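PDB 2EPG: tRNA-splicing ligase RtcB from Thermus thermophilus, which probably joins RNA ends in a GTP- and manganese-dependent reaction, sealing a 2',3'-cyclic phosphate or 3'-phosphate end to a 5'-hydroxyl end. Local coordinates for residues Ile107-Arg112 against Leu244-Ser249; Glu158-Gly163 against Ala301-Ala306; Phe180-Gly185 against Asp336-Asn341; Ala204-Thr209 against Gly248-Gly253; Gly208-Gly213 against Gln309-Phe314. All blocks are in the same frame, centred on the assembly; numbering follows the deposited sequence.

Contact 1 of 5, residues Ile107-Arg112 against Leu244-Ser249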
# COMPACT_ATOMS: atom_id res chain seq x y z
N ILE A 107 8.01 -4.30 2.68
CA ILE A 107 7.57 -4.60 1.33
C ILE A 107 6.13 -5.04 1.31
O ILE A 107 5.72 -5.96 2.03
CB ILE A 107 8.46 -5.67 0.69
CG1 ILE A 107 9.90 -5.14 0.61
CG2 ILE A 107 7.94 -6.04 -0.73
CD1 ILE A 107 10.95 -6.16 0.17
N ASN A 108 5.36 -4.36 0.46
CA ASN A 108 3.93 -4.58 0.30
C ASN A 108 3.15 -4.42 1.58
O ASN A 108 2.18 -5.14 1.81
CB ASN A 108 3.60 -5.94 -0.33
CG ASN A 108 2.11 -6.04 -0.74
OD1 ASN A 108 1.35 -5.06 -0.65
ND2 ASN A 108 1.70 -7.22 -1.20
N CYS A 109 3.60 -3.51 2.44
CA CYS A 109 2.82 -3.18 3.62
C CYS A 109 1.65 -2.62 2.81
O CYS A 109 1.86 -1.86 1.85
CB CYS A 109 3.48 -2.03 4.40
SG CYS A 109 2.39 -1.24 5.65
N GLY A 110 0.43 -3.01 3.15
CA GLY A 110 -0.68 -2.53 2.36
C GLY A 110 -2.00 -2.55 3.09
O GLY A 110 -2.04 -2.69 4.31
N VAL A 111 -3.09 -2.44 2.33
CA VAL A 111 -4.41 -2.38 2.92
C VAL A 111 -5.44 -3.23 2.20
O VAL A 111 -5.48 -3.28 0.98
CB VAL A 111 -4.93 -0.92 2.89
CG1 VAL A 111 -6.23 -0.81 3.67
CG2 VAL A 111 -3.87 0.03 3.44
N ARG A 112 -6.28 -3.90 2.98
CA ARG A 112 -7.38 -4.66 2.41
C ARG A 112 -8.65 -4.12 3.06
O ARG A 112 -8.69 -3.91 4.28
CB ARG A 112 -7.28 -6.15 2.70
CG ARG A 112 -8.55 -6.89 2.29
CD ARG A 112 -8.47 -8.42 2.32
NE ARG A 112 -7.52 -9.00 1.38
CZ ARG A 112 -7.61 -10.24 0.92
NH1 ARG A 112 -6.71 -10.74 0.07
NH2 ARG A 112 -8.63 -10.99 1.28
N LEU A 244 -11.15 -2.79 7.73
CA LEU A 244 -9.92 -2.41 7.06
C LEU A 244 -8.73 -3.09 7.74
O LEU A 244 -8.53 -2.95 8.94
CB LEU A 244 -9.76 -0.88 7.07
CG LEU A 244 -8.61 -0.28 6.24
CD1 LEU A 244 -8.96 1.15 5.76
CD2 LEU A 244 -7.34 -0.27 7.08
N ILE A 245 -7.95 -3.82 6.94
CA ILE A 245 -6.77 -4.56 7.41
C ILE A 245 -5.51 -3.88 6.89
O ILE A 245 -5.32 -3.73 5.68
CB ILE A 245 -6.80 -6.02 6.89
CG1 ILE A 245 -8.07 -6.72 7.37
CG2 ILE A 245 -5.55 -6.76 7.35
CD1 ILE A 245 -8.42 -8.01 6.57
N HIS A 246 -4.65 -3.47 7.81
CA HIS A 246 -3.41 -2.77 7.49
C HIS A 246 -2.24 -3.56 8.03
O HIS A 246 -2.04 -3.64 9.25
CB HIS A 246 -3.42 -1.39 8.15
CG HIS A 246 -2.36 -0.46 7.63
ND1 HIS A 246 -1.09 -0.88 7.30
CD2 HIS A 246 -2.39 0.87 7.40
CE1 HIS A 246 -0.38 0.15 6.88
NE2 HIS A 246 -1.14 1.23 6.93
N THR A 247 -1.47 -4.15 7.12
CA THR A 247 -0.30 -4.92 7.49
C THR A 247 0.49 -5.31 6.23
O THR A 247 0.02 -5.12 5.09
CB THR A 247 -0.67 -6.19 8.29
OG1 THR A 247 0.53 -6.82 8.75
CG2 THR A 247 -1.47 -7.18 7.43
N GLY A 248 1.70 -5.85 6.44
CA GLY A 248 2.55 -6.20 5.31
C GLY A 248 3.24 -7.55 5.31
O GLY A 248 2.63 -8.57 5.67
N SER A 249 4.50 -7.56 4.88
CA SER A 249 5.27 -8.80 4.80
C SER A 249 5.95 -9.16 6.12
O SER A 249 6.72 -10.12 6.21
CB SER A 249 6.30 -8.73 3.66
OG SER A 249 7.09 -7.55 3.74
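Antiparallel pairing of strands 110-119 and 240-247, close to the centre of the RtcB fold, carries this contact, where strand 110-119 begins and strand 240-247 ends, beside the predicted manganese site. The ladder rests on four backbone hydrogen bonds. At the Arg112-Ile245 pair, Ile245 N reaches Arg112 O over 2.8 Å, almost straight at 176°, and Arg112 N returns the bond to Ile245 O. At Gly110-Thr247 the pairing is less regular: Gly110 N meets Thr247 O over 2.9 Å but from above the carbonyl plane. The non-hydrogen-bonded pair between them, Val111 and His246, turns its side chains onto one face of the sheet. There Val111 CG1, anti to the backbone N, lies 3.5 Å from Leu244 CG, the two side chains crossing obliquely. Val111 CG2 sits over one face of the His246 imidazole, while Cys109 SG approaches the ring edge in its plane, 3.3 Å from His246 CE1. These neighbours, with Phe216 against the same ring, would limit the rotation of His246, predicted to bind the second manganese.

The other face carries Arg112, Ile245 and Thr247. Arg112 leads away to a salt bridge with Asp336 and a bond to Gln309; Thr247 OG1 bonds to Leu210 O. Past the strand ends, Cys109 CA and Gly248 CA come within 3.5 Å, so near that a CB on Gly248 would clash. Ser249 N then binds Asp106, a predicted ligand of the first manganese, and Ser249 OG, placed between backbone N and carbonyl carbon (chi1 51°), donates 2.7 Å to a lone pair of Ile107 O.

Contact 2 of 5, residues Glu158-Gly163 against Ala301-Ala306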
# COMPACT_ATOMS: atom_id res chain seq x y z
N GLU A 158 5.62 -22.24 -1.47
CA GLU A 158 4.69 -22.12 -2.58
C GLU A 158 3.93 -20.79 -2.43
O GLU A 158 3.63 -20.11 -3.41
CB GLU A 158 3.73 -23.31 -2.59
CG GLU A 158 4.46 -24.62 -2.84
CD GLU A 158 3.53 -25.81 -2.87
OE1 GLU A 158 2.36 -25.66 -2.46
OE2 GLU A 158 3.98 -26.90 -3.29
N ILE A 159 3.64 -20.42 -1.18
CA ILE A 159 2.93 -19.17 -0.92
C ILE A 159 3.74 -17.99 -1.44
O ILE A 159 3.18 -17.08 -2.06
CB ILE A 159 2.62 -19.01 0.59
CG1 ILE A 159 1.50 -19.97 0.98
CG2 ILE A 159 2.16 -17.59 0.90
CD1 ILE A 159 1.11 -19.93 2.43
N LEU A 160 5.05 -18.01 -1.23
CA LEU A 160 5.88 -16.91 -1.70
C LEU A 160 5.84 -16.74 -3.21
O LEU A 160 6.06 -15.64 -3.73
CB LEU A 160 7.33 -17.09 -1.25
CG LEU A 160 7.62 -17.20 0.25
CD1 LEU A 160 9.14 -17.15 0.47
CD2 LEU A 160 6.94 -16.08 1.00
N LYS A 161 5.56 -17.83 -3.92
CA LYS A 161 5.53 -17.79 -5.38
C LYS A 161 4.15 -17.52 -5.95
O LYS A 161 4.00 -16.81 -6.94
CB LYS A 161 6.01 -19.13 -5.95
CG LYS A 161 7.48 -19.43 -5.74
CD LYS A 161 7.86 -20.85 -6.20
CE LYS A 161 7.15 -21.91 -5.35
NZ LYS A 161 7.52 -23.30 -5.70
N GLU A 162 3.14 -18.11 -5.31
CA GLU A 162 1.78 -18.01 -5.81
C GLU A 162 0.92 -16.88 -5.23
O GLU A 162 -0.06 -16.48 -5.86
CB GLU A 162 1.07 -19.37 -5.62
CG GLU A 162 -0.35 -19.45 -6.23
CD GLU A 162 -0.97 -20.84 -6.13
OE1 GLU A 162 -2.22 -20.96 -6.25
OE2 GLU A 162 -0.21 -21.82 -5.95
N GLY A 163 1.26 -16.38 -4.05
CA GLY A 163 0.47 -15.31 -3.47
C GLY A 163 -0.81 -15.71 -2.76
O GLY A 163 -0.97 -16.86 -2.34
N ALA A 301 6.33 -9.60 -1.34
CA ALA A 301 5.02 -9.01 -1.62
C ALA A 301 3.93 -10.08 -1.62
O ALA A 301 2.85 -9.87 -1.08
CB ALA A 301 5.05 -8.27 -2.97
N ASN A 302 4.20 -11.24 -2.22
CA ASN A 302 3.23 -12.32 -2.27
C ASN A 302 2.91 -12.82 -0.88
O ASN A 302 1.79 -13.24 -0.60
CB ASN A 302 3.75 -13.47 -3.15
CG ASN A 302 3.83 -13.09 -4.62
OD1 ASN A 302 4.48 -13.77 -5.44
ND2 ASN A 302 3.17 -12.00 -4.97
N PHE A 303 3.91 -12.77 -0.00
CA PHE A 303 3.73 -13.19 1.37
C PHE A 303 2.79 -12.21 2.05
O PHE A 303 1.86 -12.60 2.77
CB PHE A 303 5.07 -13.23 2.10
CG PHE A 303 4.96 -13.64 3.54
CD1 PHE A 303 4.60 -14.94 3.88
CD2 PHE A 303 5.19 -12.73 4.56
CE1 PHE A 303 4.48 -15.33 5.22
CE2 PHE A 303 5.07 -13.10 5.90
CZ PHE A 303 4.72 -14.40 6.22
N ALA A 304 3.02 -10.92 1.80
CA ALA A 304 2.16 -9.89 2.40
C ALA A 304 0.73 -10.05 1.87
O ALA A 304 -0.24 -9.92 2.61
CB ALA A 304 2.70 -8.47 2.08
N PHE A 305 0.58 -10.33 0.58
CA PHE A 305 -0.76 -10.52 0.04
C PHE A 305 -1.45 -11.68 0.76
O PHE A 305 -2.62 -11.59 1.12
CB PHE A 305 -0.71 -10.83 -1.47
CG PHE A 305 -0.62 -9.59 -2.35
CD1 PHE A 305 0.28 -9.54 -3.41
CD2 PHE A 305 -1.45 -8.50 -2.12
CE1 PHE A 305 0.35 -8.43 -4.24
CE2 PHE A 305 -1.39 -7.38 -2.94
CZ PHE A 305 -0.49 -7.34 -4.01
N ALA A 306 -0.73 -12.78 0.98
CA ALA A 306 -1.27 -13.97 1.65
C ALA A 306 -1.61 -13.69 3.09
O ALA A 306 -2.61 -14.19 3.61
CB ALA A 306 -0.27 -15.11 1.57
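Leu160 and Phe303 lie side by side and point the same way, although the short helical segments that carry them cross almost at a right angle. The axes of 158-162 and 301-306 make an angle of 98° and pass within 7.4 Å of each other. Leu160 has CG anti to its carbonyl carbon, and this brings the CD2 branch back to the partner helix, 3.6 Å from Phe303 CB. The same methyl lies obliquely against the start of the ring, 3.9 Å from Phe303 CD1. Phe303 itself has CG anti to the backbone N (chi1 179°), so its ring extends along the leucine side chain. Leu252 of helix 250-265 touches both side chains and adds to this apolar cluster.

A second point of packing lies on the flank, where Ile159 turns its CG2 branch to Ala306 CB at 3.5 Å; Leu167 of the following helix touches both residues. To one side of the two apolar pairs, Asn302 sets out toward the end of the opposing helix. Its CB lies 3.2 Å from Leu160 O and 3.8 Å from Gly163 CA.

Gly163 also ends its helix: its N still bonds to Ile159 O, but its positive phi of 81°, with the psi that accompanies it, would jam a CB against the preceding carbonyl. The arrangement is a close, near-orthogonal helix-helix packing, in which a glycine-terminated helix, 153-162, sits on the side of the long helix 288-321.

Contact 3 of 5, residues Phe180-Gly185 against Asp336-Asn341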
# COMPACT_ATOMS: atom_id res chain seq x y z
N PHE A 180 -10.27 -9.17 -6.56
CA PHE A 180 -10.19 -7.81 -6.04
C PHE A 180 -8.92 -7.46 -5.28
O PHE A 180 -8.90 -6.59 -4.40
CB PHE A 180 -11.45 -7.55 -5.22
CG PHE A 180 -12.70 -7.86 -5.99
CD1 PHE A 180 -13.31 -9.10 -5.89
CD2 PHE A 180 -13.21 -6.93 -6.89
CE1 PHE A 180 -14.41 -9.43 -6.69
CE2 PHE A 180 -14.31 -7.24 -7.70
CZ PHE A 180 -14.91 -8.49 -7.60
N ILE A 181 -7.85 -8.14 -5.64
CA ILE A 181 -6.56 -7.86 -5.06
C ILE A 181 -5.75 -7.31 -6.21
O ILE A 181 -5.88 -7.80 -7.34
CB ILE A 181 -5.84 -9.13 -4.56
CG1 ILE A 181 -6.73 -9.88 -3.56
CG2 ILE A 181 -4.51 -8.75 -3.91
CD1 ILE A 181 -6.14 -11.23 -3.16
N GLU A 182 -4.94 -6.30 -5.94
CA GLU A 182 -4.06 -5.73 -6.96
C GLU A 182 -3.21 -6.90 -7.48
O GLU A 182 -2.70 -7.70 -6.69
CB GLU A 182 -3.15 -4.68 -6.31
CG GLU A 182 -2.13 -4.06 -7.24
CD GLU A 182 -1.06 -3.26 -6.50
OE1 GLU A 182 -1.25 -2.92 -5.32
OE2 GLU A 182 -0.00 -2.98 -7.12
N SER A 183 -3.06 -6.99 -8.80
CA SER A 183 -2.28 -8.06 -9.46
C SER A 183 -2.75 -9.43 -9.03
O SER A 183 -1.97 -10.38 -9.04
CB SER A 183 -0.80 -7.93 -9.11
OG SER A 183 -0.25 -6.76 -9.69
N GLN A 184 -4.02 -9.53 -8.65
CA GLN A 184 -4.61 -10.77 -8.18
C GLN A 184 -3.81 -11.37 -7.02
O GLN A 184 -3.81 -12.59 -6.81
CB GLN A 184 -4.76 -11.77 -9.35
CG GLN A 184 -5.84 -11.35 -10.37
CD GLN A 184 -6.70 -12.52 -10.88
OE1 GLN A 184 -6.22 -13.42 -11.59
NE2 GLN A 184 -7.98 -12.51 -10.51
N GLY A 185 -3.15 -10.51 -6.25
CA GLY A 185 -2.38 -10.95 -5.10
C GLY A 185 -1.15 -11.77 -5.44
O GLY A 185 -0.72 -12.58 -4.64
N ASP A 336 -7.84 -4.63 -2.41
CA ASP A 336 -6.65 -4.85 -1.60
C ASP A 336 -5.47 -4.35 -2.44
O ASP A 336 -5.28 -4.79 -3.58
CB ASP A 336 -6.53 -6.35 -1.27
CG ASP A 336 -5.24 -6.71 -0.52
OD1 ASP A 336 -5.33 -7.47 0.47
OD2 ASP A 336 -4.14 -6.26 -0.91
N LEU A 337 -4.69 -3.41 -1.89
CA LEU A 337 -3.55 -2.87 -2.62
C LEU A 337 -2.37 -2.50 -1.73
O LEU A 337 -2.52 -2.25 -0.54
CB LEU A 337 -3.96 -1.63 -3.44
CG LEU A 337 -4.04 -0.27 -2.72
CD1 LEU A 337 -4.42 0.84 -3.72
CD2 LEU A 337 -5.07 -0.35 -1.59
N ALA A 338 -1.20 -2.49 -2.34
CA ALA A 338 0.05 -2.17 -1.66
C ALA A 338 0.28 -0.68 -1.51
O ALA A 338 -0.22 0.11 -2.31
CB ALA A 338 1.21 -2.79 -2.43
N HIS A 339 1.05 -0.30 -0.49
CA HIS A 339 1.42 1.09 -0.23
C HIS A 339 2.94 1.22 -0.42
O HIS A 339 3.46 2.33 -0.50
CB HIS A 339 1.00 1.51 1.19
CG HIS A 339 -0.45 1.87 1.31
ND1 HIS A 339 -0.90 2.86 2.16
CD2 HIS A 339 -1.54 1.43 0.64
CE1 HIS A 339 -2.21 3.02 2.00
NE2 HIS A 339 -2.62 2.16 1.08
N ASN A 340 3.65 0.08 -0.46
CA ASN A 340 5.10 0.06 -0.69
C ASN A 340 5.36 -1.06 -1.69
O ASN A 340 5.08 -2.22 -1.38
CB ASN A 340 5.91 -0.26 0.58
CG ASN A 340 5.84 0.83 1.63
OD1 ASN A 340 5.95 2.01 1.33
ND2 ASN A 340 5.70 0.42 2.88
N ASN A 341 5.87 -0.74 -2.87
CA ASN A 341 6.14 -1.77 -3.85
C ASN A 341 6.74 -1.22 -5.14
O ASN A 341 6.57 -0.06 -5.45
CB ASN A 341 4.84 -2.49 -4.19
CG ASN A 341 5.02 -3.99 -4.28
OD1 ASN A 341 4.07 -4.72 -4.57
ND2 ASN A 341 6.24 -4.46 -4.02
O HOH W 1 -0.53 -0.12 -4.76
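Two carboxylates are the flat groups here, those of Glu182 and Asp336, and each is gripped from more than one direction. Glu182 OE1 is met nearly along its C-O axis by Ala338 N, over 3.0 Å and almost straight at 172°. A water lies between this oxygen and Ala338 O, 2.9 Å from Glu182 OE1, while Glu182 OE2 forms a salt bridge with Lys343. The Asp336 carboxylate has Ile181 alongside, the two side chains pointing the same way with Ile181 CG2 3.9 Å from Asp336 OD2. Its oxygens are taken separately, OD1 by Arg112 and OD2 by Arg308. Glu182 OE1 and Asp336 OD2 remain 6.2 Å apart, and the cations around them would be expected to keep both groups ionised.

Backbone geometry aims the glutamate. Glu182 N donates to Asp336 O at 2.8 Å, close to the carbonyl axis, and the side chain, with CG anti to the backbone N (chi1 177°), runs on extended beside the strand. At its end Glu182 OE1 also lies 3.5 Å from Leu337 CB. An alanine here, in place of Glu182, would remove the carboxylate partner of Ala338 N and Lys343 and would probably loosen the loop from the strand.

Just beyond Ala338, at a break in the strand, come His339 and Asn340, both predicted to bind GMP, His339 also being a predicted ligand of the second manganese. His339 ND1 is hydrogen-bonded to His410, the predicted site of guanylylation. Glu182 and Asp336 thus probably act as a second shell to the predicted RtcB nucleotide and metal site, in a loop braced against the strand that presents it.

Contact 4 of 5, residues Ala204-Thr209 against Gly248-Gly253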
# COMPACT_ATOMS: atom_id res chain seq x y z
N ALA A 204 8.06 -16.52 8.20
CA ALA A 204 7.26 -17.74 8.06
C ALA A 204 6.24 -18.00 9.17
O ALA A 204 5.08 -18.29 8.90
CB ALA A 204 8.18 -18.95 7.91
N PRO A 205 6.66 -17.92 10.44
CA PRO A 205 5.70 -18.16 11.52
C PRO A 205 4.85 -16.94 11.84
O PRO A 205 4.06 -16.95 12.79
CB PRO A 205 6.61 -18.53 12.70
CG PRO A 205 7.80 -17.66 12.47
CD PRO A 205 8.03 -17.80 10.97
N GLN A 206 5.00 -15.88 11.05
CA GLN A 206 4.22 -14.66 11.28
C GLN A 206 3.01 -14.55 10.37
O GLN A 206 2.19 -13.65 10.53
CB GLN A 206 5.11 -13.43 11.11
CG GLN A 206 6.36 -13.41 12.01
CD GLN A 206 7.25 -12.18 11.79
OE1 GLN A 206 7.65 -11.88 10.66
NE2 GLN A 206 7.56 -11.48 12.87
N ILE A 207 2.88 -15.47 9.41
CA ILE A 207 1.75 -15.41 8.49
C ILE A 207 0.45 -15.44 9.28
O ILE A 207 0.29 -16.22 10.21
CB ILE A 207 1.78 -16.57 7.44
CG1 ILE A 207 0.76 -16.30 6.33
CG2 ILE A 207 1.48 -17.89 8.08
CD1 ILE A 207 0.89 -17.27 5.17
N GLY A 208 -0.46 -14.54 8.93
CA GLY A 208 -1.74 -14.48 9.61
C GLY A 208 -1.73 -13.58 10.83
O GLY A 208 -2.63 -13.68 11.67
N THR A 209 -0.74 -12.70 10.94
CA THR A 209 -0.66 -11.79 12.09
C THR A 209 -0.48 -10.37 11.60
O THR A 209 0.07 -10.14 10.53
CB THR A 209 0.53 -12.13 13.01
OG1 THR A 209 1.76 -11.95 12.28
CG2 THR A 209 0.45 -13.58 13.48
N GLY A 248 1.70 -5.85 6.44
CA GLY A 248 2.55 -6.20 5.31
C GLY A 248 3.24 -7.55 5.31
O GLY A 248 2.63 -8.57 5.67
N SER A 249 4.50 -7.56 4.88
CA SER A 249 5.27 -8.80 4.80
C SER A 249 5.95 -9.16 6.12
O SER A 249 6.72 -10.12 6.21
CB SER A 249 6.30 -8.73 3.66
OG SER A 249 7.09 -7.55 3.74
N ARG A 250 5.63 -8.39 7.16
CA ARG A 250 6.17 -8.63 8.48
C ARG A 250 7.71 -8.67 8.53
O ARG A 250 8.37 -7.81 7.96
CB ARG A 250 5.55 -9.92 9.01
CG ARG A 250 4.03 -9.89 8.93
CD ARG A 250 3.38 -9.07 10.06
NE ARG A 250 3.28 -9.84 11.30
CZ ARG A 250 4.14 -9.76 12.32
NH1 ARG A 250 3.97 -10.52 13.39
NH2 ARG A 250 5.15 -8.89 12.27
N GLY A 251 8.28 -9.64 9.22
CA GLY A 251 9.74 -9.67 9.29
C GLY A 251 10.45 -10.08 8.01
O GLY A 251 11.61 -9.71 7.78
N LEU A 252 9.76 -10.84 7.17
CA LEU A 252 10.32 -11.33 5.93
C LEU A 252 10.68 -10.20 4.96
O LEU A 252 11.81 -10.16 4.42
CB LEU A 252 9.32 -12.30 5.31
CG LEU A 252 9.73 -13.31 4.24
CD1 LEU A 252 8.75 -14.47 4.27
CD2 LEU A 252 9.75 -12.63 2.90
N GLY A 253 9.76 -9.27 4.75
CA GLY A 253 10.03 -8.17 3.84
C GLY A 253 11.09 -7.23 4.35
O GLY A 253 11.93 -6.74 3.59
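The tight half of this contact is polar and centres on Thr209 OG1. Arg250, bent at chi2 and chi3 (-78° and -81°), turns its guanidinium side-on so that NE and NH1 both grip this one oxygen. Arg250 NE is 2.8 Å from Thr209 OG1, and Arg250 NH1 is 2.9 Å from it, with the oxygen almost in the guanidinium plane. The hydroxyl in turn donates a very short 2.5 Å bond from Thr209 OG1 to a lone pair of Gln206 O, bracing the type II turn from Gln206 to Thr209. Gln206 lies over one face of the guanidinium, its CD 3.7 Å above the plane and offset toward the rim, with amide and guanidinium planes 36° apart. Its extended chain carries OE1 on to Gly251 N, which donates to a lone pair of Gln206 OE1 over 2.7 Å. A CB on Gly251 would clash with that oxygen.

The other half is loose: Ala204 N comes only to 4.5 Å from Leu252 CD1, and Pro205 lies exposed to solvent. A leucine here, in place of Arg250, would remove both donors to Thr209 OG1 and would probably weaken the hold on the turn.

The 204-209 loop is lodged among three helices: its partner 250-265, then 153-162, where Leu156 touches Ala204, and 288-321, where Phe303 and Leu310 receive Ile207. Strand 240-247 leads through Gly248 and Ser249 to Arg250, whose side chain is about 6 Å from those of His215 and Asp106, predicted ligands of the first manganese.

Contact 5 of 5, residues Gly208-Gly213 against Gln309-Phe314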
# COMPACT_ATOMS: atom_id res chain seq x y z
N GLY A 208 -0.46 -14.54 8.93
CA GLY A 208 -1.74 -14.48 9.61
C GLY A 208 -1.73 -13.58 10.83
O GLY A 208 -2.63 -13.68 11.67
N THR A 209 -0.74 -12.70 10.94
CA THR A 209 -0.66 -11.79 12.09
C THR A 209 -0.48 -10.37 11.60
O THR A 209 0.07 -10.14 10.53
CB THR A 209 0.53 -12.13 13.01
OG1 THR A 209 1.76 -11.95 12.28
CG2 THR A 209 0.45 -13.58 13.48
N LEU A 210 -0.95 -9.42 12.39
CA LEU A 210 -0.89 -8.01 12.05
C LEU A 210 0.50 -7.40 12.21
O LEU A 210 0.93 -6.60 11.38
CB LEU A 210 -1.91 -7.24 12.90
CG LEU A 210 -3.37 -7.53 12.53
CD1 LEU A 210 -4.34 -7.05 13.61
CD2 LEU A 210 -3.65 -6.85 11.20
N GLY A 211 1.19 -7.77 13.28
CA GLY A 211 2.51 -7.22 13.53
C GLY A 211 2.36 -6.02 14.45
O GLY A 211 1.27 -5.73 14.91
N SER A 212 3.45 -5.32 14.71
CA SER A 212 3.40 -4.17 15.59
C SER A 212 3.56 -2.87 14.81
O SER A 212 3.47 -2.85 13.58
CB SER A 212 4.50 -4.27 16.65
OG SER A 212 4.39 -5.50 17.36
N GLY A 213 3.80 -1.79 15.54
CA GLY A 213 3.95 -0.51 14.89
C GLY A 213 2.58 -0.01 14.50
O GLY A 213 1.62 -0.18 15.25
N GLN A 309 -4.83 -11.96 3.18
CA GLN A 309 -5.86 -12.90 2.80
C GLN A 309 -6.21 -13.77 4.01
O GLN A 309 -7.39 -13.99 4.29
CB GLN A 309 -5.39 -13.78 1.64
CG GLN A 309 -6.39 -14.87 1.24
CD GLN A 309 -7.73 -14.31 0.71
OE1 GLN A 309 -7.75 -13.38 -0.10
NE2 GLN A 309 -8.83 -14.88 1.16
N LEU A 310 -5.19 -14.23 4.74
CA LEU A 310 -5.42 -15.09 5.91
C LEU A 310 -6.18 -14.34 6.98
O LEU A 310 -7.11 -14.87 7.58
CB LEU A 310 -4.10 -15.60 6.51
CG LEU A 310 -3.96 -17.11 6.82
CD1 LEU A 310 -2.83 -17.34 7.84
CD2 LEU A 310 -5.27 -17.68 7.34
N ILE A 311 -5.77 -13.11 7.24
CA ILE A 311 -6.44 -12.31 8.25
C ILE A 311 -7.90 -12.12 7.88
O ILE A 311 -8.78 -12.19 8.74
CB ILE A 311 -5.73 -10.94 8.42
CG1 ILE A 311 -4.32 -11.17 8.98
CG2 ILE A 311 -6.54 -10.04 9.37
CD1 ILE A 311 -3.44 -9.93 9.01
N ALA A 312 -8.17 -11.89 6.60
CA ALA A 312 -9.54 -11.70 6.15
C ALA A 312 -10.36 -12.96 6.44
O ALA A 312 -11.52 -12.87 6.82
CB ALA A 312 -9.57 -11.37 4.65
N HIS A 313 -9.74 -14.12 6.27
CA HIS A 313 -10.43 -15.39 6.53
C HIS A 313 -10.82 -15.44 8.01
O HIS A 313 -11.94 -15.80 8.35
CB HIS A 313 -9.52 -16.59 6.18
CG HIS A 313 -10.17 -17.92 6.43
ND1 HIS A 313 -11.20 -18.41 5.64
CD2 HIS A 313 -9.95 -18.85 7.39
CE1 HIS A 313 -11.59 -19.58 6.11
NE2 HIS A 313 -10.85 -19.87 7.17
N PHE A 314 -9.88 -15.07 8.89
CA PHE A 314 -10.14 -15.05 10.32
C PHE A 314 -11.18 -14.01 10.69
O PHE A 314 -11.92 -14.19 11.64
CB PHE A 314 -8.86 -14.75 11.13
CG PHE A 314 -7.74 -15.74 10.94
CD1 PHE A 314 -8.01 -17.07 10.59
CD2 PHE A 314 -6.41 -15.35 11.14
CE1 PHE A 314 -6.97 -18.00 10.44
CE2 PHE A 314 -5.36 -16.27 11.00
CZ PHE A 314 -5.64 -17.60 10.65
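The backbone angles of Gly208, with a positive phi of 89°, call for glycine, and its CA faces Leu310 of helix 288-321, while Ile311, with CG1 anti to its carbonyl carbon (chi1 -66°), sends CD1 toward Leu210. Leu310 holds a less usual first torsion of -131°, intermediate between the staggered positions, which sets CD1 3.5 Å from Gly208 CA. A CB on Gly208 would clash with that methyl and crowd the ring of Phe314 as well.

The phenylalanine is used in two ways. Its edge, in plane, faces the glycine carbonyl, with Phe314 CE2 3.8 Å from Gly208 O. One face has Leu310 O of its own helix 3.5 Å above the plane of the Phe314 ring, offset toward the rim. Beside it Ile311 follows the loop outward: CG1 lies 4.0 Å from Gly208 C. The CD1 methyl of Ile311 then sits 3.8 Å from Thr209 O and equally far from Leu210 CD2, whose side chain crosses the isoleucine obliquely.

Asn307, earlier on the same helix, hydrogen-bonds to Gly208 N and Thr209 O. Glycine-mediated packing of a loop on a helix is the result, and it lies immediately before the chain reaches Asn214 to Glu218, predicted GMP-binding residues that include His215, a predicted ligand of the first manganese. The Ile311 side chain is about 4 Å from that of Leu217, one of these residues of the predicted RtcB nucleotide pocket.

From the N terminus, the chain lays down one half of each contact in order, with 107-112 first, then 158-163, 180-185, 204-209 and 208-213, before any loop closes. Contact 1 closes first, at 244-249, and crosses contacts 2, 3 and 5; contact 4 closes next on the overlapping 248-253. Contact 2 follows at 301-306, contact 5 at 309-314 and contact 3 at 336-341. Contact 4 nests inside contacts 2 and 3, contact 5 nests inside contact 3, and contact 2 crosses both 3 and 5. Contacts 4 and 5 start from a shared loop. Helix 288-321 serves contacts 2 and 5, while strand 110-119 joins the pairing of contact 1 to strand 332-347 of contact 3.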